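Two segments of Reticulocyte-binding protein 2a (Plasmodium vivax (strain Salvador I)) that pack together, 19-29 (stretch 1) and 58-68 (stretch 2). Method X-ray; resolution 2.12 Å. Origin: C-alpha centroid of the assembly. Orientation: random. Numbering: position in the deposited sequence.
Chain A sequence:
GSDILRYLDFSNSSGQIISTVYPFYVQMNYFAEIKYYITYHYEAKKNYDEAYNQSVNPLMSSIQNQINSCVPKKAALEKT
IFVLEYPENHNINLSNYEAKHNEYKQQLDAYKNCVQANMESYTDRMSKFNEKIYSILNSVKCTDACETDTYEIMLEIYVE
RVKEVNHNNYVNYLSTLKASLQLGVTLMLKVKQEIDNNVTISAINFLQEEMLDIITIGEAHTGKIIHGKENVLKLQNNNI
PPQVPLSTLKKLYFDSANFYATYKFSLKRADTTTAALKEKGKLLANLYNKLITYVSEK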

ATOM      1  N   SER A  19      -0.945   3.978   4.333  1.00 35.32           N
ATOM      2  CA  SER A  19      -0.205   2.773   4.675  1.00 31.40           C
ATOM      3  C   SER A  19       0.153   2.730   6.156  1.00 37.54           C
ATOM      4  O   SER A  19       0.374   3.766   6.784  1.00 34.67           O
ATOM      5  CB  SER A  19       1.059   2.669   3.821  1.00 28.78           C
ATOM      6  OG  SER A  19       1.769   1.478   4.101  1.00 31.63           O
ATOM      7  N   THR A  20       0.202   1.524   6.710  1.00 39.16           N
ATOM      8  CA  THR A  20       0.563   1.340   8.110  1.00 38.02           C
ATOM      9  C   THR A  20       2.076   1.276   8.286  1.00 38.27           C
ATOM     10  O   THR A  20       2.575   1.196   9.408  1.00 37.10           O
ATOM     11  CB  THR A  20      -0.065   0.061   8.689  1.00 34.70           C
ATOM     12  OG1 THR A  20       0.206  -1.041   7.815  1.00 36.30           O
ATOM     13  CG2 THR A  20      -1.569   0.225   8.843  1.00 36.63           C
ATOM     14  N   VAL A  21       2.800   1.312   7.171  1.00 37.74           N
ATOM     15  CA  VAL A  21       4.256   1.255   7.201  1.00 37.74           C
ATOM     16  C   VAL A  21       4.877   2.496   6.554  1.00 36.56           C
ATOM     17  O   VAL A  21       4.256   3.150   5.713  1.00 35.92           O
ATOM     18  CB  VAL A  21       4.786  -0.014   6.492  1.00 36.81           C
ATOM     19  CG1 VAL A  21       4.193  -1.267   7.123  1.00 36.42           C
ATOM     20  CG2 VAL A  21       4.488   0.032   5.005  1.00 32.14           C
ATOM     21  N   TYR A  22       6.097   2.819   6.973  1.00 38.36           N
ATOM     22  CA  TYR A  22       6.846   3.956   6.443  1.00 41.35           C
ATOM     23  C   TYR A  22       6.905   3.903   4.917  1.00 37.74           C
ATOM     24  O   TYR A  22       7.116   2.835   4.349  1.00 35.22           O
ATOM     25  CB  TYR A  22       8.257   3.959   7.040  1.00 40.05           C
ATOM     26  CG  TYR A  22       9.115   5.148   6.671  1.00 43.20           C
ATOM     27  CD1 TYR A  22       9.851   5.162   5.491  1.00 43.41           C
ATOM     28  CD2 TYR A  22       9.210   6.248   7.515  1.00 42.65           C
ATOM     29  CE1 TYR A  22      10.640   6.243   5.154  1.00 45.11           C
ATOM     30  CE2 TYR A  22      10.001   7.332   7.187  1.00 46.38           C
ATOM     31  CZ  TYR A  22      10.712   7.325   6.004  1.00 47.70           C
ATOM     32  OH  TYR A  22      11.500   8.403   5.674  1.00 53.38           O
ATOM     33  N   PRO A  23       6.720   5.051   4.241  1.00 36.51           N
ATOM     34  CA  PRO A  23       6.509   6.403   4.770  1.00 39.05           C
ATOM     35  C   PRO A  23       5.039   6.809   4.922  1.00 38.04           C
ATOM     36  O   PRO A  23       4.749   8.006   4.911  1.00 36.52           O
ATOM     37  CB  PRO A  23       7.187   7.275   3.719  1.00 40.81           C
ATOM     38  CG  PRO A  23       6.896   6.554   2.442  1.00 35.43           C
ATOM     39  CD  PRO A  23       6.890   5.072   2.777  1.00 35.86           C
ATOM     40  N   PHE A  24       4.141   5.830   5.027  1.00 36.94           N
ATOM     41  CA  PHE A  24       2.735   6.046   5.397  1.00 34.52           C
ATOM     42  C   PHE A  24       1.888   6.805   4.364  1.00 34.08           C
ATOM     43  O   PHE A  24       0.799   6.353   4.006  1.00 35.75           O
ATOM     44  CB  PHE A  24       2.661   6.766   6.749  1.00 30.67           C
ATOM     45  CG  PHE A  24       3.548   6.158   7.801  1.00 32.21           C
ATOM     46  CD1 PHE A  24       3.245   4.923   8.352  1.00 33.23           C
ATOM     47  CD2 PHE A  24       4.690   6.816   8.230  1.00 36.37           C
ATOM     48  CE1 PHE A  24       4.062   4.358   9.314  1.00 33.53           C
ATOM     49  CE2 PHE A  24       5.512   6.257   9.191  1.00 37.91           C
ATOM     50  CZ  PHE A  24       5.199   5.026   9.734  1.00 31.99           C
ATOM     51  N   TYR A  25       2.367   7.953   3.898  1.00 33.99           N
ATOM     52  CA  TYR A  25       1.647   8.725   2.882  1.00 35.21           C
ATOM     53  C   TYR A  25       2.495   8.882   1.630  1.00 34.11           C
ATOM     54  O   TYR A  25       3.711   9.045   1.718  1.00 35.72           O
ATOM     55  CB  TYR A  25       1.253  10.106   3.413  1.00 37.24           C
ATOM     56  CG  TYR A  25       0.111  10.102   4.403  1.00 39.44           C
ATOM     57  CD1 TYR A  25       0.305   9.693   5.717  1.00 39.91           C
ATOM     58  CD2 TYR A  25      -1.158  10.528   4.029  1.00 40.70           C
ATOM     59  CE1 TYR A  25      -0.735   9.694   6.626  1.00 39.16           C
ATOM     60  CE2 TYR A  25      -2.206  10.534   4.932  1.00 42.26           C
ATOM     61  CZ  TYR A  25      -1.987  10.116   6.229  1.00 44.10           C
ATOM     62  OH  TYR A  25      -3.025  10.119   7.132  1.00 46.87           O
ATOM     63  N   VAL A  26       1.853   8.852   0.467  1.00 32.55           N
ATOM     64  CA  VAL A  26       2.586   8.900  -0.794  1.00 34.32           C
ATOM     65  C   VAL A  26       3.245  10.267  -1.011  1.00 36.51           C
ATOM     66  O   VAL A  26       4.288  10.356  -1.655  1.00 40.58           O
ATOM     67  CB  VAL A  26       1.669   8.554  -1.995  1.00 35.99           C
ATOM     68  CG1 VAL A  26       0.587   9.612  -2.183  1.00 33.47           C
ATOM     69  CG2 VAL A  26       2.488   8.378  -3.268  1.00 33.89           C
ATOM     70  N   GLN A  27       2.649  11.321  -0.456  1.00 36.12           N
ATOM     71  CA  GLN A  27       3.220  12.666  -0.547  1.00 33.66           C
ATOM     72  C   GLN A  27       4.620  12.714   0.064  1.00 36.31           C
ATOM     73  O   GLN A  27       5.500  13.419  -0.432  1.00 37.49           O
ATOM     74  CB  GLN A  27       2.319  13.692   0.151  1.00 34.92           C
ATOM     75  CG  GLN A  27       0.948  13.895  -0.494  1.00 37.04           C
ATOM     76  CD  GLN A  27      -0.145  13.071   0.168  1.00 41.10           C
ATOM     77  OE1 GLN A  27       0.014  11.870   0.394  1.00 41.26           O
ATOM     78  NE2 GLN A  27      -1.263  13.717   0.482  1.00 40.79           N
ATOM     79  N   MET A  28       4.816  11.962   1.143  1.00 36.29           N
ATOM     80  CA  MET A  28       6.097  11.933   1.839  1.00 36.02           C
ATOM     81  C   MET A  28       7.150  11.286   0.957  1.00 41.90           C
ATOM     82  O   MET A  28       8.312  11.690   0.955  1.00 44.21           O
ATOM     83  CB  MET A  28       5.976  11.185   3.170  1.00 37.22           C
ATOM     84  CG  MET A  28       4.889  11.736   4.088  1.00 38.20           C
ATOM     85  SD  MET A  28       5.185  13.440   4.607  1.00 50.89           S
ATOM     86  CE  MET A  28       6.424  13.205   5.871  1.00 44.83           C
ATOM     87  N   ASN A  29       6.728  10.275   0.207  1.00 41.80           N
ATOM     88  CA  ASN A  29       7.589   9.635  -0.769  1.00 42.70           C
ATOM     89  C   ASN A  29       7.961  10.625  -1.867  1.00 39.69           C
ATOM     90  O   ASN A  29       9.103  10.679  -2.318  1.00 41.20           O
ATOM     91  CB  ASN A  29       6.896   8.411  -1.368  1.00 49.35           C
ATOM     92  CG  ASN A  29       7.877   7.398  -1.916  1.00 53.92           C
ATOM     93  OD1 ASN A  29       8.627   7.685  -2.848  1.00 63.37           O
ATOM     94  ND2 ASN A  29       7.867   6.200  -1.348  1.00 52.62           N
ATOM     95  N   PRO A  58       9.472  17.094  10.961  1.00 57.35           N
ATOM     96  CA  PRO A  58       8.599  17.059  12.141  1.00 58.79           C
ATOM     97  C   PRO A  58       7.247  16.409  11.849  1.00 58.94           C
ATOM     98  O   PRO A  58       6.670  15.771  12.731  1.00 60.66           O
ATOM     99  CB  PRO A  58       8.420  18.539  12.495  1.00 59.25           C
ATOM    100  CG  PRO A  58       9.594  19.219  11.891  1.00 62.03           C
ATOM    101  CD  PRO A  58       9.860  18.475  10.622  1.00 58.81           C
ATOM    102  N   LEU A  59       6.754  16.575  10.625  1.00 57.32           N
ATOM    103  CA  LEU A  59       5.490  15.966  10.222  1.00 54.58           C
ATOM    104  C   LEU A  59       5.591  14.444  10.233  1.00 49.12           C
ATOM    105  O   LEU A  59       4.704  13.761  10.745  1.00 54.63           O
ATOM    106  CB  LEU A  59       5.067  16.456   8.836  1.00 54.93           C
ATOM    107  CG  LEU A  59       3.812  15.802   8.248  1.00 54.97           C
ATOM    108  CD1 LEU A  59       2.604  16.027   9.146  1.00 58.01           C
ATOM    109  CD2 LEU A  59       3.539  16.317   6.846  1.00 54.53           C
ATOM    110  N   MET A  60       6.676  13.921   9.667  1.00 41.52           N
ATOM    111  CA  MET A  60       6.910  12.480   9.641  1.00 40.07           C
ATOM    112  C   MET A  60       7.010  11.919  11.058  1.00 44.99           C
ATOM    113  O   MET A  60       6.511  10.829  11.343  1.00 45.00           O
ATOM    114  CB  MET A  60       8.183  12.150   8.854  1.00 37.66           C
ATOM    115  CG  MET A  60       8.525  10.669   8.838  1.00 40.11           C
ATOM    116  SD  MET A  60       7.253   9.676   8.017  1.00 48.15           S
ATOM    117  CE  MET A  60       7.717   9.850   6.295  1.00 40.11           C
ATOM    118  N   SER A  61       7.655  12.673  11.941  1.00 50.33           N
ATOM    119  CA  SER A  61       7.815  12.259  13.328  1.00 57.77           C
ATOM    120  C   SER A  61       6.463  12.158  14.030  1.00 59.85           C
ATOM    121  O   SER A  61       6.220  11.225  14.792  1.00 60.59           O
ATOM    122  CB  SER A  61       8.731  13.230  14.074  1.00 65.77           C
ATOM    123  OG  SER A  61      10.042  13.203  13.535  1.00 68.40           O
ATOM    124  N   SER A  62       5.585  13.118  13.759  1.00 58.03           N
ATOM    125  CA  SER A  62       4.252  13.129  14.354  1.00 58.48           C
ATOM    126  C   SER A  62       3.415  11.952  13.857  1.00 56.40           C
ATOM    127  O   SER A  62       2.673  11.338  14.626  1.00 58.51           O
ATOM    128  CB  SER A  62       3.539  14.448  14.049  1.00 61.44           C
ATOM    129  OG  SER A  62       4.236  15.543  14.619  1.00 65.63           O
ATOM    130  N   ILE A  63       3.539  11.646  12.570  1.00 48.69           N
ATOM    131  CA  ILE A  63       2.853  10.505  11.980  1.00 45.89           C
ATOM    132  C   ILE A  63       3.383   9.203  12.569  1.00 48.24           C
ATOM    133  O   ILE A  63       2.614   8.333  12.975  1.00 44.86           O
ATOM    134  CB  ILE A  63       3.016  10.475  10.448  1.00 45.07           C
ATOM    135  CG1 ILE A  63       2.383  11.719   9.822  1.00 44.99           C
ATOM    136  CG2 ILE A  63       2.399   9.210   9.863  1.00 39.86           C
ATOM    137  CD1 ILE A  63       2.599  11.823   8.326  1.00 42.83           C
ATOM    138  N   GLN A  64       4.706   9.087  12.617  1.00 50.73           N
ATOM    139  CA  GLN A  64       5.362   7.888  13.121  1.00 55.22           C
ATOM    140  C   GLN A  64       4.986   7.616  14.575  1.00 56.75           C
ATOM    141  O   GLN A  64       4.763   6.467  14.961  1.00 53.52           O
ATOM    142  CB  GLN A  64       6.880   8.020  12.982  1.00 62.89           C
ATOM    143  CG  GLN A  64       7.611   6.694  12.907  1.00 69.01           C
ATOM    144  CD  GLN A  64       8.658   6.673  11.811  1.00 72.86           C
ATOM    145  OE1 GLN A  64       9.153   7.719  11.391  1.00 74.01           O
ATOM    146  NE2 GLN A  64       8.997   5.478  11.340  1.00 73.81           N
ATOM    147  N   ASN A  65       4.914   8.676  15.375  1.00 54.95           N
ATOM    148  CA  ASN A  65       4.513   8.549  16.772  1.00 60.63           C
ATOM    149  C   ASN A  65       3.071   8.076  16.900  1.00 56.80           C
ATOM    150  O   ASN A  65       2.749   7.267  17.770  1.00 52.77           O
ATOM    151  CB  ASN A  65       4.691   9.878  17.510  1.00 69.07           C
ATOM    152  CG  ASN A  65       6.147  10.278  17.644  1.00 76.76           C
ATOM    153  OD1 ASN A  65       7.037   9.428  17.659  1.00 78.19           O
ATOM    154  ND2 ASN A  65       6.396  11.578  17.741  1.00 81.71           N
ATOM    155  N   GLN A  66       2.207   8.585  16.027  1.00 52.14           N
ATOM    156  CA  GLN A  66       0.811   8.170  16.015  1.00 52.91           C
ATOM    157  C   GLN A  66       0.691   6.683  15.684  1.00 48.82           C
ATOM    158  O   GLN A  66      -0.043   5.952  16.349  1.00 45.17           O
ATOM    159  CB  GLN A  66       0.006   9.000  15.015  1.00 53.16           C
ATOM    160  CG  GLN A  66      -1.447   8.570  14.899  1.00 53.58           C
ATOM    161  CD  GLN A  66      -2.258   9.482  14.003  1.00 53.42           C
ATOM    162  OE1 GLN A  66      -2.115  10.704  14.050  1.00 55.23           O
ATOM    163  NE2 GLN A  66      -3.115   8.892  13.178  1.00 48.53           N
ATOM    164  N   ILE A  67       1.420   6.244  14.660  1.00 48.09           N
ATOM    165  CA  ILE A  67       1.425   4.840  14.264  1.00 44.54           C
ATOM    166  C   ILE A  67       1.951   3.966  15.400  1.00 47.28           C
ATOM    167  O   ILE A  67       1.456   2.861  15.625  1.00 44.69           O
ATOM    168  CB  ILE A  67       2.278   4.605  12.999  1.00 49.12           C
ATOM    169  CG1 ILE A  67       1.764   5.458  11.840  1.00 50.66           C
ATOM    170  CG2 ILE A  67       2.253   3.136  12.598  1.00 44.30           C
ATOM    171  CD1 ILE A  67       0.382   5.073  11.368  1.00 47.20           C
ATOM    172  N   ASN A  68       2.946   4.475  16.120  1.00 50.69           N
ATOM    173  CA  ASN A  68       3.510   3.759  17.259  1.00 55.80           C
ATOM    174  C   ASN A  68       2.501   3.587  18.390  1.00 55.08           C
ATOM    175  O   ASN A  68       2.553   2.608  19.133  1.00 58.41           O
ATOM    176  CB  ASN A  68       4.755   4.478  17.785  1.00 58.31           C
ATOM    177  CG  ASN A  68       5.923   4.398  16.824  1.00 64.17           C
ATOM    178  OD1 ASN A  68       5.946   3.554  15.927  1.00 67.28           O
ATOM    179  ND2 ASN A  68       6.905   5.273  17.011  1.00 66.78           N
TER

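A segment that runs as a loop and ends in a helix lies against one side of the helix 58-68. The contact is made mostly by side chains and is largely apolar. No hydrogen bond crosses it, so the fit depends on shape. About 520 Å² is buried, both sides summed.

The main bump on the loop is Phe 24. Its CA-to-CB bond points toward the helix, and its ring enters a hollow formed by Met 60, Ile 63, Gln 64 and Ile 67. These four residues recur at steps of three and four, so they share one side of the helix. Ile 67 covers a face of the ring: its CG1 is 4.0 Å from the centroid of the Phe 24 ring, 29° off the normal, which is a CH-pi contact. The sulfur of Met 60 sits at the ring edge instead, with Met 60 SD 3.8 Å from Phe 24 CD2. Gln 64 also lies at the edge, its CD 4.1 Å from Phe 24 CE2. Ile 63 CG2 approaches Phe 24 CD2 obliquely, at 3.7 Å.

Met 60 is the matching bump on the helix, and it has the largest covered area of any residue here. Its side chain reaches among Tyr 22, Pro 23, Phe 24 and Met 28. The methyl end fits close to two of them: Met 60 CE is 3.5 Å from Tyr 22 CE2 and 3.7 Å from Pro 23 CB. Met 60 SD is 4.7 Å from the centroid of the Tyr 22 ring, in an oblique approach. Nearer the backbone, Met 60 CB meets Met 28 CE at 3.6 Å.

Met 28 extends the packing toward the start of the helical stretch. Its SD lies 4.0 Å from Leu 59 CD2. Tyr 25 adds a looser contact, with its CD1 4.1 Å from Ile 63 CD1. At the other end, the backbone of Thr 20 closes the contact: Thr 20 O is 3.7 Å from Ile 67 CG2. Tyr 22 starts sideways, but its end comes nearer the helix, and Tyr 22 CD2 is 3.9 Å from Gln 64 NE2.

The loop is folded tightly behind these bumps. The peptide bond before Pro 23 is cis. Phe 24 has a positive phi of 68°. Its backbone is held through both N and O: Phe 24 N hydrogen-bonds to Val 21 O at 2.8 Å, and Ser 19 N hydrogen-bonds to Phe 24 O at 3.0 Å.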